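Local coordinates for protein ORF 37 (Human herpesvirus 8 type M, PDB 3FHD) that cleaves double- and single-stranded DNA as a metal-dependent exo- and endonuclease, helping process non-linear or branched viral DNA intermediates to promote production of unit-length progeny DNA, at residues 89-94 with 105-110. Sequence-based numbering, arbitrary orientation.
Sequences NYFLFS and VCNFFV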
ATOM      1  N   ASN A  89      -1.316  10.996 -16.920  1.00 15.84           N
ATOM      2  CA  ASN A  89       0.012  11.111 -16.271  1.00 16.84           C
ATOM      3  C   ASN A  89       0.845  12.208 -16.948  1.00 16.15           C
ATOM      4  O   ASN A  89       1.484  13.026 -16.290  1.00 15.02           O
ATOM      5  CB  ASN A  89       0.787   9.791 -16.286  1.00 16.80           C
ATOM      6  CG  ASN A  89       0.443   8.885 -15.072  1.00 20.54           C
ATOM      7  OD1 ASN A  89       1.292   8.623 -14.221  1.00 26.37           O
ATOM      8  ND2 ASN A  89      -0.793   8.450 -14.982  1.00 23.96           N
ATOM      9  N   TYR A  90       0.837  12.227 -18.274  1.00 15.83           N
ATOM     10  CA  TYR A  90       1.560  13.276 -18.986  1.00 16.14           C
ATOM     11  C   TYR A  90       1.107  14.689 -18.606  1.00 15.79           C
ATOM     12  O   TYR A  90       1.930  15.518 -18.222  1.00 16.66           O
ATOM     13  CB  TYR A  90       1.511  13.073 -20.513  1.00 15.38           C
ATOM     14  CG  TYR A  90       2.069  14.293 -21.218  1.00 17.34           C
ATOM     15  CD1 TYR A  90       3.454  14.561 -21.202  1.00 16.65           C
ATOM     16  CD2 TYR A  90       1.227  15.184 -21.882  1.00 16.21           C
ATOM     17  CE1 TYR A  90       3.972  15.697 -21.834  1.00 15.86           C
ATOM     18  CE2 TYR A  90       1.753  16.330 -22.536  1.00 15.95           C
ATOM     19  CZ  TYR A  90       3.106  16.566 -22.500  1.00 16.94           C
ATOM     20  OH  TYR A  90       3.618  17.677 -23.155  1.00 19.37           O
ATOM     21  N   PHE A  91      -0.188  14.971 -18.720  1.00 15.59           N
ATOM     22  CA  PHE A  91      -0.721  16.298 -18.356  1.00 14.76           C
ATOM     23  C   PHE A  91      -0.460  16.657 -16.897  1.00 14.74           C
ATOM     24  O   PHE A  91      -0.142  17.828 -16.580  1.00 14.29           O
ATOM     25  CB  PHE A  91      -2.229  16.377 -18.656  1.00 14.67           C
ATOM     26  CG  PHE A  91      -2.539  16.465 -20.147  1.00 16.05           C
ATOM     27  CD1 PHE A  91      -2.296  17.637 -20.844  1.00 17.49           C
ATOM     28  CD2 PHE A  91      -3.017  15.359 -20.834  1.00 15.61           C
ATOM     29  CE1 PHE A  91      -2.544  17.730 -22.237  1.00 17.38           C
ATOM     30  CE2 PHE A  91      -3.284  15.422 -22.205  1.00 16.44           C
ATOM     31  CZ  PHE A  91      -3.040  16.628 -22.916  1.00 15.55           C
ATOM     32  N   LEU A  92      -0.656  15.680 -16.011  1.00 13.72           N
ATOM     33  CA  LEU A  92      -0.396  15.868 -14.582  1.00 13.98           C
ATOM     34  C   LEU A  92       1.061  16.312 -14.350  1.00 14.14           C
ATOM     35  O   LEU A  92       1.323  17.325 -13.732  1.00 13.95           O
ATOM     36  CB  LEU A  92      -0.653  14.558 -13.809  1.00 13.74           C
ATOM     37  CG  LEU A  92      -0.293  14.668 -12.315  1.00 15.16           C
ATOM     38  CD1 LEU A  92      -0.987  15.887 -11.630  1.00 14.74           C
ATOM     39  CD2 LEU A  92      -0.628  13.382 -11.631  1.00 15.43           C
ATOM     40  N   PHE A  93       2.004  15.495 -14.797  1.00 14.49           N
ATOM     41  CA  PHE A  93       3.410  15.801 -14.600  1.00 16.03           C
ATOM     42  C   PHE A  93       3.947  16.980 -15.419  1.00 16.28           C
ATOM     43  O   PHE A  93       4.854  17.667 -14.955  1.00 17.16           O
ATOM     44  CB  PHE A  93       4.285  14.549 -14.700  1.00 16.27           C
ATOM     45  CG  PHE A  93       4.242  13.710 -13.442  1.00 18.32           C
ATOM     46  CD1 PHE A  93       5.215  13.885 -12.449  1.00 19.64           C
ATOM     47  CD2 PHE A  93       3.200  12.805 -13.220  1.00 18.23           C
ATOM     48  CE1 PHE A  93       5.185  13.130 -11.271  1.00 20.93           C
ATOM     49  CE2 PHE A  93       3.139  12.035 -12.036  1.00 17.18           C
ATOM     50  CZ  PHE A  93       4.138  12.211 -11.040  1.00 19.79           C
ATOM     51  N   SER A  94       3.356  17.272 -16.569  1.00 16.10           N
ATOM     52  CA  SER A  94       3.710  18.528 -17.242  1.00 17.48           C
ATOM     53  C   SER A  94       3.353  19.717 -16.329  1.00 17.84           C
ATOM     54  O   SER A  94       4.111  20.693 -16.250  1.00 18.55           O
ATOM     55  CB  SER A  94       3.020  18.678 -18.605  1.00 16.60           C
ATOM     56  OG  SER A  94       3.536  19.824 -19.263  1.00 18.39           O
ATOM     57  N   VAL A 105       9.540  12.634 -15.921  1.00 19.79           N
ATOM     58  CA  VAL A 105       8.349  11.937 -16.457  1.00 18.54           C
ATOM     59  C   VAL A 105       7.946  12.602 -17.761  1.00 18.69           C
ATOM     60  O   VAL A 105       7.807  11.940 -18.792  1.00 16.69           O
ATOM     61  CB  VAL A 105       7.173  11.915 -15.474  1.00 17.72           C
ATOM     62  CG1 VAL A 105       5.904  11.387 -16.152  1.00 16.31           C
ATOM     63  CG2 VAL A 105       7.502  11.066 -14.265  1.00 18.94           C
ATOM     64  N   CYS A 106       7.800  13.926 -17.708  1.00 18.35           N
ATOM     65  CA  CYS A 106       7.467  14.722 -18.861  1.00 18.69           C
ATOM     66  C   CYS A 106       8.549  14.591 -19.954  1.00 18.46           C
ATOM     67  O   CYS A 106       8.228  14.431 -21.136  1.00 18.01           O
ATOM     68  CB  CYS A 106       7.249  16.181 -18.398  1.00 19.97           C
ATOM     69  SG  CYS A 106       6.560  17.318 -19.575  0.50 19.93           S
ATOM     70  N   ASN A 107       9.829  14.613 -19.563  1.00 18.48           N
ATOM     71  CA  ASN A 107      10.919  14.482 -20.527  1.00 18.36           C
ATOM     72  C   ASN A 107      10.817  13.187 -21.307  1.00 18.01           C
ATOM     73  O   ASN A 107      11.031  13.186 -22.509  1.00 17.09           O
ATOM     74  CB  ASN A 107      12.284  14.545 -19.847  1.00 18.93           C
ATOM     75  CG  ASN A 107      12.660  15.958 -19.428  1.00 19.83           C
ATOM     76  OD1 ASN A 107      12.106  16.928 -19.925  1.00 22.67           O
ATOM     77  ND2 ASN A 107      13.612  16.069 -18.504  1.00 21.29           N
ATOM     78  N   PHE A 108      10.495  12.099 -20.604  1.00 17.28           N
ATOM     79  CA  PHE A 108      10.375  10.775 -21.230  1.00 18.18           C
ATOM     80  C   PHE A 108       9.241  10.686 -22.263  1.00 17.63           C
ATOM     81  O   PHE A 108       9.451  10.153 -23.361  1.00 18.69           O
ATOM     82  CB  PHE A 108      10.229   9.660 -20.191  1.00 18.15           C
ATOM     83  CG  PHE A 108      10.268   8.252 -20.797  1.00 19.20           C
ATOM     84  CD1 PHE A 108      11.495   7.612 -21.043  1.00 21.47           C
ATOM     85  CD2 PHE A 108       9.087   7.586 -21.126  1.00 20.51           C
ATOM     86  CE1 PHE A 108      11.534   6.322 -21.609  1.00 21.94           C
ATOM     87  CE2 PHE A 108       9.113   6.307 -21.697  1.00 20.56           C
ATOM     88  CZ  PHE A 108      10.338   5.666 -21.936  1.00 20.56           C
ATOM     89  N   PHE A 109       8.055  11.189 -21.915  1.00 16.50           N
ATOM     90  CA  PHE A 109       6.957  11.258 -22.858  1.00 15.65           C
ATOM     91  C   PHE A 109       7.388  12.013 -24.090  1.00 16.84           C
ATOM     92  O   PHE A 109       7.312  11.500 -25.207  1.00 16.44           O
ATOM     93  CB  PHE A 109       5.750  11.996 -22.250  1.00 15.54           C
ATOM     94  CG  PHE A 109       4.823  11.117 -21.433  1.00 14.82           C
ATOM     95  CD1 PHE A 109       3.966  10.207 -22.054  1.00 15.45           C
ATOM     96  CD2 PHE A 109       4.785  11.240 -20.028  1.00 13.21           C
ATOM     97  CE1 PHE A 109       3.108   9.408 -21.269  1.00 16.73           C
ATOM     98  CE2 PHE A 109       3.925  10.461 -19.245  1.00 15.48           C
ATOM     99  CZ  PHE A 109       3.094   9.553 -19.851  1.00 15.18           C
ATOM    100  N   VAL A 110       7.845  13.243 -23.889  1.00 16.96           N
ATOM    101  CA  VAL A 110       8.230  14.086 -25.031  1.00 18.23           C
ATOM    102  C   VAL A 110       9.302  13.419 -25.916  1.00 19.14           C
ATOM    103  O   VAL A 110       9.142  13.331 -27.145  1.00 19.73           O
ATOM    104  CB  VAL A 110       8.597  15.522 -24.587  1.00 18.19           C
ATOM    105  CG1 VAL A 110       9.196  16.343 -25.749  1.00 17.87           C
ATOM    106  CG2 VAL A 110       7.369  16.235 -24.032  1.00 19.08           C
TER
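The hydroxyl OH of Tyr90, 4.1 Å from Val110 CG2, is hydrogen-bonded to the carbonyl of Leu119, which anchors the far end of a ring packed against helix 104-113. With CG anti to the backbone N (chi1 171°), the ring is swung across to the second helix. Its edge is directed at the face of Phe109 in an offset edge-to-face pair, planes at 67° and centroids 5.4 Å apart. Directly over the centre of that same Phe109 ring sits Tyr90 CB, 3.7 Å from the centroid, a CH-pi contact. Farther along, Tyr90 CD1 presses on Phe109 CB at 3.6 Å, and Tyr90 CE1 meets Cys106 SG at 3.8 Å, the sulfur lying oblique to the ring. The sulfur also lies against Ser94, where the two backbones come nearest. On the other flank Val105 packs along Phe93: CG1 touches Phe93 CB at 3.8 Å, while CG2 stands over one face of the ring, toward its rim. Helix 134-147 touches Phe93 and Val105; helix 122-130 touches Tyr90 and Phe109. No hydrogen bond joins the two segments, whose axes, 132° apart in direction, approach to 9.1 Å at their closest. Cohesion of this pair of consecutive helices, remote from the magnesium site, therefore rests on aromatic, sulfur and aliphatic contacts, with the phenol's polar end satisfied by backbone beyond the second helix.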